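Local coordinates for periplasmic protein TorT (Vibrio parahaemolyticus, PDB 3O1I), which probably binds trimethylamine N-oxide or a related small ligand in the periplasm and relays the signal to its partner sensor kinase TorS, at residues V28-K33 and Q252-V257; V113-M118 and K152-G157; L228-Y233 and S293-E298; T246-Q251 and D287-E292. All blocks are in the same frame, centred on the assembly; numbering follows the deposited sequence.

From the N terminus, contact 1 opens first, on helix 18-32. Contact 2 opens at 113-118 and closes at 152-157, a short loop nested inside the much longer one of contact 1; it joins the starts of two helices in the second lobe. Contacts 3 and 4 open at 228-233 and 246-251 before 252-257 closes contact 1 on helix 249-263, contact 4 immediately before it, so each crosses contact 1. Contact 4 closes at 287-292 and contact 3 at 293-298, which leaves contact 4 nested within contact 3. Contact 1 thus ties late chain to the first lobe, while contacts 3 and 4 hold the C-terminal run against helix 230-236 and the start of helix 249-263.

Contact 1: V28-K33 and Q252-V257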
loop_
_atom_site.group_PDB
_atom_site.type_symbol
_atom_site.label_atom_id
_atom_site.label_comp_id
_atom_site.label_asym_id
_atom_site.label_seq_id
_atom_site.Cartn_x
_atom_site.Cartn_y
_atom_site.Cartn_z
ATOM N N VAL D 28 14.362 8.311 -29.509
ATOM C CA VAL D 28 14.469 6.929 -29.924
ATOM C C VAL D 28 14.521 6.810 -31.433
ATOM O O VAL D 28 15.496 6.322 -31.993
ATOM C CB VAL D 28 13.286 6.111 -29.432
ATOM C CG1 VAL D 28 13.316 4.733 -30.069
ATOM C CG2 VAL D 28 13.344 5.991 -27.934
ATOM N N SER D 29 13.460 7.256 -32.089
ATOM C CA SER D 29 13.382 7.184 -33.541
ATOM C C SER D 29 14.506 7.947 -34.237
ATOM O O SER D 29 14.961 7.543 -35.305
ATOM C CB SER D 29 12.028 7.711 -34.007
ATOM O OG SER D 29 10.983 7.018 -33.349
ATOM N N GLU D 30 14.950 9.046 -33.633
ATOM C CA GLU D 30 16.024 9.857 -34.205
ATOM C C GLU D 30 17.398 9.291 -33.835
ATOM O O GLU D 30 18.432 9.895 -34.118
ATOM C CB GLU D 30 15.913 11.308 -33.719
ATOM C CG GLU D 30 16.887 12.271 -34.385
ATOM C CD GLU D 30 16.640 12.411 -35.878
ATOM O OE1 GLU D 30 16.565 11.375 -36.573
ATOM O OE2 GLU D 30 16.525 13.558 -36.358
ATOM N N ALA D 31 17.395 8.125 -33.199
ATOM C CA ALA D 31 18.628 7.461 -32.792
ATOM C C ALA D 31 18.934 6.303 -33.740
ATOM O O ALA D 31 20.095 5.950 -33.940
ATOM C CB ALA D 31 18.505 6.954 -31.358
ATOM N N GLU D 32 17.893 5.705 -34.316
ATOM C CA GLU D 32 18.090 4.609 -35.254
ATOM C C GLU D 32 18.192 5.220 -36.650
ATOM O O GLU D 32 18.587 4.555 -37.607
ATOM C CB GLU D 32 16.921 3.622 -35.180
ATOM C CG GLU D 32 15.578 4.224 -35.541
ATOM C CD GLU D 32 15.398 4.426 -37.037
ATOM O OE1 GLU D 32 14.466 5.161 -37.422
ATOM O OE2 GLU D 32 16.178 3.846 -37.826
ATOM N N LYS D 33 17.832 6.496 -36.753
ATOM C CA LYS D 33 17.886 7.212 -38.024
ATOM C C LYS D 33 19.235 7.909 -38.161
ATOM O O LYS D 33 19.549 8.485 -39.203
ATOM C CB LYS D 33 16.754 8.238 -38.109
ATOM C CG LYS D 33 16.582 8.868 -39.482
ATOM C CD LYS D 33 15.305 9.691 -39.548
ATOM C CE LYS D 33 14.067 8.820 -39.337
ATOM N NZ LYS D 33 12.799 9.608 -39.360
ATOM N N GLN D 252 10.745 17.555 -30.738
ATOM C CA GLN D 252 11.588 18.225 -29.755
ATOM C C GLN D 252 12.639 17.244 -29.274
ATOM O O GLN D 252 13.707 17.634 -28.800
ATOM C CB GLN D 252 10.753 18.738 -28.580
ATOM C CG GLN D 252 11.330 20.003 -27.972
ATOM C CD GLN D 252 10.365 20.709 -27.039
ATOM O OE1 GLN D 252 9.170 20.792 -27.317
ATOM N NE2 GLN D 252 10.883 21.244 -25.935
ATOM N N GLY D 253 12.327 15.962 -29.417
ATOM C CA GLY D 253 13.255 14.927 -29.019
ATOM C C GLY D 253 14.310 14.753 -30.093
ATOM O O GLY D 253 15.512 14.854 -29.823
ATOM N N ARG D 254 13.852 14.494 -31.317
ATOM C CA ARG D 254 14.742 14.311 -32.464
ATOM C C ARG D 254 15.779 15.423 -32.473
ATOM O O ARG D 254 16.965 15.185 -32.675
ATOM C CB ARG D 254 13.939 14.345 -33.766
ATOM C CG ARG D 254 12.978 13.179 -33.964
ATOM C CD ARG D 254 12.019 13.448 -35.131
ATOM N NE ARG D 254 11.114 12.332 -35.408
ATOM C CZ ARG D 254 11.505 11.152 -35.884
ATOM N NH1 ARG D 254 12.792 10.931 -36.140
ATOM N NH2 ARG D 254 10.614 10.194 -36.115
ATOM N N LEU D 255 15.321 16.641 -32.236
ATOM C CA LEU D 255 16.208 17.785 -32.209
ATOM C C LEU D 255 17.422 17.578 -31.290
ATOM O O LEU D 255 18.562 17.784 -31.717
ATOM C CB LEU D 255 15.411 19.031 -31.803
ATOM C CG LEU D 255 16.117 20.362 -31.516
ATOM C CD1 LEU D 255 17.298 20.564 -32.454
ATOM C CD2 LEU D 255 15.097 21.497 -31.648
ATOM N N SER D 256 17.186 17.160 -30.046
ATOM C CA SER D 256 18.274 16.930 -29.089
ATOM C C SER D 256 19.225 15.830 -29.541
ATOM O O SER D 256 20.436 15.969 -29.413
ATOM C CB SER D 256 17.716 16.587 -27.710
ATOM O OG SER D 256 17.937 17.652 -26.802
ATOM N N VAL D 257 18.679 14.733 -30.055
ATOM C CA VAL D 257 19.519 13.645 -30.541
ATOM C C VAL D 257 20.463 14.202 -31.602
ATOM O O VAL D 257 21.685 14.081 -31.495
ATOM C CB VAL D 257 18.687 12.540 -31.201
ATOM C CG1 VAL D 257 19.596 11.588 -31.955
ATOM C CG2 VAL D 257 17.898 11.794 -30.156
#
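E30 and R254 lay their side chains across each other at about a right angle, and their flat ends are turned 88° apart. Most of the touching is done by their aliphatic parts: E30 CB lies 3.5 Å from R254 CG, and the methylenes of both residues make the greasy layer between the helices. E30 has CG anti to its backbone N (chi1 -173°), which sets CG 3.4 Å from R254 O; the chain then bends at chi2. Its OE1 comes to the edge of the guanidinium, in plane, but at 3.8 Å from R254 NH1 the salt bridge is long. One turn further along the helix from R254, V257 brings CB to 3.7 Å from E30 CG, a compact apolar side chain suited to lie close against the E30 backbone and CG. The segments 28-32 and 252-257, of helices 18-32 and 249-263, run at 42° to each other with axes 8.2 Å apart at closest approach, both on the first lobe of a type I periplasmic binding protein, to which the chain returns late to supply the second helix. S29 offers CB to R254 NH2 at 3.6 Å, while its OG bonds back to Y25 O. K33 NZ stands 3.5 Å from R254 NH1, two like charges at the surface with E30 beside them.

Contact 2: V113-M118 and K152-G157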
loop_
_atom_site.group_PDB
_atom_site.type_symbol
_atom_site.label_atom_id
_atom_site.label_comp_id
_atom_site.label_asym_id
_atom_site.label_seq_id
_atom_site.Cartn_x
_atom_site.Cartn_y
_atom_site.Cartn_z
ATOM N N VAL D 113 11.342 24.978 -26.215
ATOM C CA VAL D 113 10.332 25.928 -26.650
ATOM C C VAL D 113 9.889 26.887 -25.547
ATOM O O VAL D 113 9.411 26.454 -24.508
ATOM C CB VAL D 113 9.097 25.174 -27.155
ATOM C CG1 VAL D 113 7.997 26.147 -27.511
ATOM C CG2 VAL D 113 9.481 24.307 -28.343
ATOM N N ASP D 114 10.051 28.186 -25.780
ATOM C CA ASP D 114 9.629 29.203 -24.819
ATOM C C ASP D 114 8.119 29.033 -24.651
ATOM O O ASP D 114 7.353 29.230 -25.596
ATOM C CB ASP D 114 9.939 30.605 -25.362
ATOM C CG ASP D 114 9.484 31.719 -24.425
ATOM O OD1 ASP D 114 8.951 31.416 -23.335
ATOM O OD2 ASP D 114 9.659 32.907 -24.781
ATOM N N TRP D 115 7.689 28.667 -23.449
ATOM C CA TRP D 115 6.271 28.447 -23.210
ATOM C C TRP D 115 5.397 29.687 -23.267
ATOM O O TRP D 115 4.173 29.579 -23.381
ATOM C CB TRP D 115 6.088 27.692 -21.893
ATOM C CG TRP D 115 6.507 26.278 -22.064
ATOM C CD1 TRP D 115 7.780 25.824 -22.230
ATOM C CD2 TRP D 115 5.651 25.153 -22.275
ATOM N NE1 TRP D 115 7.773 24.492 -22.547
ATOM C CE2 TRP D 115 6.478 24.052 -22.581
ATOM C CE3 TRP D 115 4.266 24.970 -22.244
ATOM C CZ2 TRP D 115 5.967 22.784 -22.855
ATOM C CZ3 TRP D 115 3.755 23.711 -22.516
ATOM C CH2 TRP D 115 4.606 22.631 -22.820
ATOM N N TYR D 116 6.028 30.858 -23.206
ATOM C CA TYR D 116 5.322 32.137 -23.285
ATOM C C TYR D 116 4.390 32.107 -24.488
ATOM O O TYR D 116 3.248 32.556 -24.416
ATOM C CB TYR D 116 6.330 33.273 -23.472
ATOM C CG TYR D 116 5.722 34.639 -23.702
ATOM C CD1 TYR D 116 5.539 35.525 -22.643
ATOM C CD2 TYR D 116 5.342 35.056 -24.987
ATOM C CE1 TYR D 116 5.001 36.790 -22.851
ATOM C CE2 TYR D 116 4.798 36.319 -25.205
ATOM C CZ TYR D 116 4.635 37.177 -24.129
ATOM O OH TYR D 116 4.121 38.434 -24.313
ATOM N N TRP D 117 4.894 31.566 -25.591
ATOM C CA TRP D 117 4.137 31.477 -26.832
ATOM C C TRP D 117 3.154 30.312 -26.860
ATOM O O TRP D 117 2.527 30.043 -27.884
ATOM C CB TRP D 117 5.100 31.411 -28.035
ATOM C CG TRP D 117 5.973 32.631 -28.120
ATOM C CD1 TRP D 117 7.233 32.781 -27.604
ATOM C CD2 TRP D 117 5.588 33.916 -28.610
ATOM N NE1 TRP D 117 7.649 34.085 -27.733
ATOM C CE2 TRP D 117 6.657 34.805 -28.347
ATOM C CE3 TRP D 117 4.438 34.408 -29.239
ATOM C CZ2 TRP D 117 6.609 36.157 -28.692
ATOM C CZ3 TRP D 117 4.388 35.749 -29.580
ATOM C CH2 TRP D 117 5.468 36.610 -29.305
ATOM N N MET D 118 3.034 29.611 -25.740
ATOM C CA MET D 118 2.083 28.511 -25.639
ATOM C C MET D 118 0.855 29.129 -24.958
ATOM O O MET D 118 -0.291 28.883 -25.341
ATOM C CB MET D 118 2.666 27.384 -24.792
ATOM C CG MET D 118 3.859 26.689 -25.414
ATOM S SD MET D 118 3.384 25.497 -26.679
ATOM C CE MET D 118 2.373 24.345 -25.746
ATOM N N LYS D 152 4.107 32.187 -14.245
ATOM C CA LYS D 152 4.597 33.393 -14.911
ATOM C C LYS D 152 5.106 33.216 -16.346
ATOM O O LYS D 152 4.927 34.097 -17.191
ATOM C CB LYS D 152 5.621 34.059 -13.990
ATOM C CG LYS D 152 5.038 34.135 -12.580
ATOM C CD LYS D 152 5.630 35.182 -11.675
ATOM C CE LYS D 152 4.810 35.246 -10.386
ATOM N NZ LYS D 152 5.336 36.230 -9.406
ATOM N N PRO D 153 5.742 32.078 -16.649
ATOM C CA PRO D 153 6.194 31.945 -18.037
ATOM C C PRO D 153 4.969 31.913 -18.962
ATOM O O PRO D 153 4.814 32.760 -19.838
ATOM C CB PRO D 153 6.944 30.620 -18.024
ATOM C CG PRO D 153 7.519 30.588 -16.634
ATOM C CD PRO D 153 6.369 31.062 -15.784
ATOM N N VAL D 154 4.101 30.929 -18.737
ATOM C CA VAL D 154 2.872 30.753 -19.512
ATOM C C VAL D 154 1.831 31.825 -19.195
ATOM O O VAL D 154 1.106 32.284 -20.079
ATOM C CB VAL D 154 2.239 29.374 -19.243
ATOM C CG1 VAL D 154 0.810 29.337 -19.755
ATOM C CG2 VAL D 154 3.048 28.305 -19.924
ATOM N N THR D 155 1.749 32.203 -17.926
ATOM C CA THR D 155 0.806 33.223 -17.496
ATOM C C THR D 155 0.985 34.491 -18.329
ATOM O O THR D 155 0.127 34.826 -19.139
ATOM C CB THR D 155 0.991 33.569 -15.990
ATOM O OG1 THR D 155 0.688 32.416 -15.197
ATOM C CG2 THR D 155 0.072 34.719 -15.574
ATOM N N THR D 156 2.100 35.189 -18.138
ATOM C CA THR D 156 2.352 36.415 -18.888
ATOM C C THR D 156 2.103 36.192 -20.377
ATOM O O THR D 156 1.612 37.078 -21.068
ATOM C CB THR D 156 3.793 36.928 -18.661
ATOM O OG1 THR D 156 3.956 37.282 -17.280
ATOM C CG2 THR D 156 4.069 38.157 -19.523
ATOM N N GLY D 157 2.444 35.002 -20.861
ATOM C CA GLY D 157 2.206 34.678 -22.255
ATOM C C GLY D 157 0.708 34.741 -22.494
ATOM O O GLY D 157 0.242 35.503 -23.337
#
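The N-terminal parts of two helices of the second lobe meet where Y116, opening helix 116-127, lays its ring against G157 of helix 152-163. G157 CA sits over one face of the ring, 3.6 Å from its centroid and 19° off the normal, offset toward the rim: a CH-pi contact. Y116 CG is anti to the backbone N (chi1 174°), which puts CG 3.8 Å from G157 CA. Having no side chain, G157 can bring its CA to 3.2 Å from Y116 O in a CA-H...O contact, and another joins Y116 CA to P153 O at 3.5 Å. T156 CG2 approaches the same ring at its edge, near the plane, 3.7 Å from Y116 CE1. One residue back, W115 CB meets V154 CG2 at 3.7 Å, a small buried branched residue against the root of a bulky one. D114 secures the start of helix 116-127: its OD1 takes the N-H of Y116 at 3.0 Å, from above the carboxylate plane. The W115 indole has R148 as a cation-pi partner, and D247 touches both W115 and M118. Strand 137-142 comes between the two helices in sequence, and helix 152-163 makes the beta-alpha-beta crossover from strand 137-142 to strand 167-172, which are adjacent and parallel in the sheet.

Contact 3: L228-Y233 and S293-E298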
loop_
_atom_site.group_PDB
_atom_site.type_symbol
_atom_site.label_atom_id
_atom_site.label_comp_id
_atom_site.label_asym_id
_atom_site.label_seq_id
_atom_site.Cartn_x
_atom_site.Cartn_y
_atom_site.Cartn_z
ATOM N N LEU D 228 -0.306 20.072 -25.449
ATOM C CA LEU D 228 -0.990 18.876 -25.929
ATOM C C LEU D 228 -0.560 17.573 -25.285
ATOM O O LEU D 228 0.554 17.455 -24.778
ATOM C CB LEU D 228 -0.811 18.747 -27.449
ATOM C CG LEU D 228 -1.489 17.525 -28.078
ATOM C CD1 LEU D 228 -2.979 17.780 -28.214
ATOM C CD2 LEU D 228 -0.887 17.235 -29.418
ATOM N N SER D 229 -1.456 16.592 -25.333
ATOM C CA SER D 229 -1.214 15.263 -24.779
ATOM C C SER D 229 -2.157 14.300 -25.479
ATOM O O SER D 229 -3.143 14.719 -26.061
ATOM C CB SER D 229 -1.474 15.255 -23.267
ATOM O OG SER D 229 -2.821 15.558 -22.938
ATOM N N HIS D 230 -1.864 13.011 -25.434
ATOM C CA HIS D 230 -2.720 12.042 -26.105
ATOM C C HIS D 230 -4.173 12.140 -25.668
ATOM O O HIS D 230 -5.070 11.664 -26.361
ATOM C CB HIS D 230 -2.224 10.617 -25.856
ATOM C CG HIS D 230 -0.838 10.361 -26.357
ATOM N ND1 HIS D 230 -0.537 9.320 -27.213
ATOM C CD2 HIS D 230 0.333 10.994 -26.110
ATOM C CE1 HIS D 230 0.759 9.324 -27.470
ATOM N NE2 HIS D 230 1.311 10.328 -26.813
ATOM N N GLY D 231 -4.410 12.753 -24.517
ATOM C CA GLY D 231 -5.771 12.869 -24.033
ATOM C C GLY D 231 -6.424 14.112 -24.575
ATOM O O GLY D 231 -7.557 14.067 -25.059
ATOM N N VAL D 232 -5.704 15.227 -24.480
ATOM C CA VAL D 232 -6.197 16.506 -24.987
ATOM C C VAL D 232 -6.392 16.407 -26.504
ATOM O O VAL D 232 -7.239 17.087 -27.070
ATOM C CB VAL D 232 -5.226 17.658 -24.649
ATOM C CG1 VAL D 232 -5.675 18.947 -25.316
ATOM C CG2 VAL D 232 -5.174 17.846 -23.139
ATOM N N TYR D 233 -5.611 15.546 -27.152
ATOM C CA TYR D 233 -5.732 15.336 -28.589
ATOM C C TYR D 233 -7.061 14.644 -28.875
ATOM O O TYR D 233 -7.876 15.175 -29.625
ATOM C CB TYR D 233 -4.586 14.476 -29.125
ATOM C CG TYR D 233 -4.789 14.030 -30.558
ATOM C CD1 TYR D 233 -4.659 14.929 -31.630
ATOM C CD2 TYR D 233 -5.136 12.708 -30.845
ATOM C CE1 TYR D 233 -4.870 14.513 -32.955
ATOM C CE2 TYR D 233 -5.350 12.283 -32.152
ATOM C CZ TYR D 233 -5.216 13.182 -33.201
ATOM O OH TYR D 233 -5.426 12.718 -34.481
ATOM N N SER D 293 4.482 15.406 -32.819
ATOM C CA SER D 293 3.916 15.777 -31.531
ATOM C C SER D 293 3.649 14.607 -30.597
ATOM O O SER D 293 4.320 14.465 -29.582
ATOM C CB SER D 293 2.619 16.569 -31.730
ATOM O OG SER D 293 2.888 17.955 -31.798
ATOM N N LEU D 294 2.678 13.765 -30.933
ATOM C CA LEU D 294 2.344 12.649 -30.063
ATOM C C LEU D 294 2.675 11.278 -30.615
ATOM O O LEU D 294 2.253 10.920 -31.705
ATOM C CB LEU D 294 0.856 12.690 -29.696
ATOM C CG LEU D 294 0.385 14.011 -29.083
ATOM C CD1 LEU D 294 -1.108 13.962 -28.816
ATOM C CD2 LEU D 294 1.158 14.281 -27.806
ATOM N N SER D 295 3.417 10.513 -29.826
ATOM C CA SER D 295 3.827 9.159 -30.170
ATOM C C SER D 295 2.689 8.271 -30.674
ATOM O O SER D 295 1.529 8.499 -30.364
ATOM C CB SER D 295 4.474 8.520 -28.943
ATOM O OG SER D 295 3.806 8.935 -27.761
ATOM N N PRO D 296 3.020 7.239 -31.460
ATOM C CA PRO D 296 2.055 6.292 -32.027
ATOM C C PRO D 296 1.371 5.459 -30.963
ATOM O O PRO D 296 1.715 5.543 -29.787
ATOM C CB PRO D 296 2.917 5.417 -32.936
ATOM C CG PRO D 296 4.027 6.318 -33.325
ATOM C CD PRO D 296 4.358 6.998 -32.019
ATOM N N SER D 297 0.400 4.658 -31.385
ATOM C CA SER D 297 -0.315 3.783 -30.474
ATOM C C SER D 297 0.420 2.458 -30.541
ATOM O O SER D 297 1.383 2.331 -31.299
ATOM C CB SER D 297 -1.768 3.615 -30.914
ATOM O OG SER D 297 -1.842 3.140 -32.241
ATOM N N GLU D 298 -0.023 1.477 -29.760
ATOM C CA GLU D 298 0.624 0.165 -29.731
ATOM C C GLU D 298 2.110 0.314 -29.389
ATOM O O GLU D 298 2.790 -0.665 -29.080
ATOM C CB GLU D 298 0.459 -0.550 -31.084
ATOM C CG GLU D 298 -0.981 -0.984 -31.400
ATOM C CD GLU D 298 -1.438 -2.223 -30.624
ATOM O OE1 GLU D 298 -0.748 -2.630 -29.664
ATOM O OE2 GLU D 298 -2.500 -2.789 -30.972
#
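H230 NE2 and S295 meet here and share an outside partner, S22 OG of helix 18-32, which bonds to S295 N and, weakly, to H230 NE2 and S293 O. A small hydroxyl suits the spot, since it can both give and accept among backbone and imidazole groups. Above the imidazole of H230 lies L294, whose CB stands 4.0 Å from the ring centroid and 19° off the normal, over one face and offset toward the rim. The two side chains slide past each other in opposite directions, so that the root of the leucine covers the ring. S295 takes the ring's edge instead, with OG in plane. L294 has its CG anti to the carbonyl carbon (chi1 -54°), which sets CG 3.5 Å from L228 CD2. Its CD1 meets L228 CD2 at 3.3 Å and Y233 CB at 3.5 Å; S229 O lies at 3.5 Å from the same methyl. A leucine suits the place as a forked apolar side chain able to touch both. S229 is the N-cap of helix 230-236, its OG accepting from V232 N at 3.3 Å. The helix packs through V232 on helix 202-214 and strand 244-246, and L228 also reaches that strand. L294, S295 and P296 touch S22, L21 and Y25 of helix 18-32, while the chain of another protein in the assembly packs on H230 and Y233 and hydrogen-bonds to E298 N.

Contact 4: T246-Q251 and D287-E292; sequences TDKMVQ and DDTIEE
K248, V250 and the backbone of E292 make the close-fitting side of this contact. E292 O lies beside the first turn of helix 249-263 and accepts from Q251 N at 3.1 Å, with an N-H...O angle of 165°; the donor lies above the carbonyl plane. V250 is turned toward the other segment, and its CB rests 3.6 Å from E291 O, a beta-branched residue whose CB and methyls lie against the carbonyl. K248 runs its extended chain alongside E292 in the same direction, and its CE comes to 4.1 Å from T289 CG2. Buried along its length, the lysine is long enough to carry NZ to I276 O, and NZ also stays 4.8 Å from E292 OE1, which may help to balance its charge. T246 forms an ST turn, its OG1 accepting from K248 N at 3.3 Å. This turn lies where strand 244-246 of the second lobe gives way to helix 249-263 of the first, one of the connections that join the lobes in type I periplasmic binding proteins. The looser side is that of the polar ends of Q251 and E292. Q251 has CG anti to the backbone N (chi1 173°), and its chain extends beyond CG alongside E292; there the amide and carboxylate planes are turned 56° apart, without a hydrogen bond between them. The side chain of E291 starts out away from 246-251, and the residue is exposed, as suits its charge.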
loop_
_atom_site.group_PDB
_atom_site.type_symbol
_atom_site.label_atom_id
_atom_site.label_comp_id
_atom_site.label_asym_id
_atom_site.label_seq_id
_atom_site.Cartn_x
_atom_site.Cartn_y
_atom_site.Cartn_z
ATOM N N THR D 246 0.241 22.969 -29.813
ATOM C CA THR D 246 1.166 21.839 -29.768
ATOM C C THR D 246 2.597 22.313 -29.994
ATOM O O THR D 246 2.883 22.943 -31.015
ATOM C CB THR D 246 0.854 20.818 -30.858
ATOM O OG1 THR D 246 1.837 19.778 -30.834
ATOM C CG2 THR D 246 0.891 21.481 -32.212
ATOM N N ASP D 247 3.488 22.011 -29.047
ATOM C CA ASP D 247 4.888 22.407 -29.166
ATOM C C ASP D 247 5.711 21.239 -29.690
ATOM O O ASP D 247 6.900 21.113 -29.406
ATOM C CB ASP D 247 5.433 22.931 -27.819
ATOM C CG ASP D 247 5.743 21.824 -26.808
ATOM O OD1 ASP D 247 5.226 20.690 -26.941
ATOM O OD2 ASP D 247 6.509 22.109 -25.858
ATOM N N LYS D 248 5.038 20.396 -30.469
ATOM C CA LYS D 248 5.640 19.232 -31.106
ATOM C C LYS D 248 6.730 18.625 -30.252
ATOM O O LYS D 248 7.874 19.079 -30.265
ATOM C CB LYS D 248 6.200 19.627 -32.481
ATOM C CG LYS D 248 5.137 20.067 -33.476
ATOM C CD LYS D 248 5.743 20.785 -34.656
ATOM C CE LYS D 248 4.733 21.751 -35.252
ATOM N NZ LYS D 248 5.366 22.930 -35.907
ATOM N N MET D 249 6.355 17.586 -29.512
ATOM C CA MET D 249 7.269 16.884 -28.616
ATOM C C MET D 249 8.170 15.870 -29.330
ATOM O O MET D 249 9.401 15.937 -29.229
ATOM C CB MET D 249 6.466 16.178 -27.517
ATOM C CG MET D 249 5.537 17.082 -26.716
ATOM S SD MET D 249 3.832 17.055 -27.282
ATOM C CE MET D 249 3.338 18.723 -26.947
ATOM N N VAL D 250 7.551 14.921 -30.030
ATOM C CA VAL D 250 8.298 13.903 -30.757
ATOM C C VAL D 250 9.468 14.544 -31.482
ATOM O O VAL D 250 10.578 14.024 -31.470
ATOM C CB VAL D 250 7.428 13.183 -31.795
ATOM C CG1 VAL D 250 8.296 12.257 -32.625
ATOM C CG2 VAL D 250 6.328 12.394 -31.102
ATOM N N GLN D 251 9.221 15.684 -32.112
ATOM C CA GLN D 251 10.277 16.387 -32.828
ATOM C C GLN D 251 11.253 17.059 -31.870
ATOM O O GLN D 251 12.446 17.125 -32.161
ATOM C CB GLN D 251 9.675 17.437 -33.759
ATOM C CG GLN D 251 10.694 18.331 -34.435
ATOM C CD GLN D 251 10.076 19.164 -35.534
ATOM O OE1 GLN D 251 9.329 20.110 -35.274
ATOM N NE2 GLN D 251 10.372 18.804 -36.780
ATOM N N ASP D 287 -2.235 16.054 -39.936
ATOM C CA ASP D 287 -1.444 14.871 -39.604
ATOM C C ASP D 287 0.059 15.124 -39.484
ATOM O O ASP D 287 0.663 14.798 -38.466
ATOM C CB ASP D 287 -1.698 13.756 -40.626
ATOM C CG ASP D 287 -3.113 13.214 -40.554
ATOM O OD1 ASP D 287 -3.870 13.678 -39.675
ATOM O OD2 ASP D 287 -3.469 12.329 -41.364
ATOM N N ASP D 288 0.665 15.711 -40.507
ATOM C CA ASP D 288 2.101 15.965 -40.481
ATOM C C ASP D 288 2.597 16.583 -39.171
ATOM O O ASP D 288 3.705 16.276 -38.714
ATOM C CB ASP D 288 2.516 16.860 -41.662
ATOM C CG ASP D 288 2.004 18.282 -41.532
ATOM O OD1 ASP D 288 0.781 18.500 -41.673
ATOM O OD2 ASP D 288 2.834 19.186 -41.285
ATOM N N THR D 289 1.781 17.442 -38.563
ATOM C CA THR D 289 2.173 18.093 -37.319
ATOM C C THR D 289 1.929 17.264 -36.058
ATOM O O THR D 289 2.681 17.374 -35.093
ATOM C CB THR D 289 1.487 19.469 -37.175
ATOM O OG1 THR D 289 0.082 19.338 -37.414
ATOM C CG2 THR D 289 2.088 20.462 -38.168
ATOM N N ILE D 290 0.896 16.432 -36.046
ATOM C CA ILE D 290 0.651 15.629 -34.861
ATOM C C ILE D 290 1.646 14.487 -34.805
ATOM O O ILE D 290 1.778 13.827 -33.782
ATOM C CB ILE D 290 -0.759 15.028 -34.829
ATOM C CG1 ILE D 290 -0.901 13.972 -35.924
ATOM C CG2 ILE D 290 -1.793 16.135 -34.949
ATOM C CD1 ILE D 290 -2.074 13.033 -35.705
ATOM N N GLU D 291 2.341 14.245 -35.909
ATOM C CA GLU D 291 3.328 13.175 -35.944
ATOM C C GLU D 291 4.588 13.601 -35.213
ATOM O O GLU D 291 5.269 12.784 -34.612
ATOM C CB GLU D 291 3.686 12.821 -37.381
ATOM C CG GLU D 291 4.863 11.870 -37.489
ATOM C CD GLU D 291 5.325 11.685 -38.919
ATOM O OE1 GLU D 291 5.663 12.699 -39.573
ATOM O OE2 GLU D 291 5.350 10.526 -39.388
ATOM N N GLU D 292 4.903 14.886 -35.285
ATOM C CA GLU D 292 6.080 15.420 -34.619
ATOM C C GLU D 292 5.637 15.905 -33.251
ATOM O O GLU D 292 6.310 16.716 -32.612
ATOM C CB GLU D 292 6.651 16.595 -35.406
ATOM C CG GLU D 292 6.812 16.327 -36.886
ATOM C CD GLU D 292 7.431 17.502 -37.606
ATOM O OE1 GLU D 292 6.850 18.611 -37.538
ATOM O OE2 GLU D 292 8.498 17.312 -38.231
#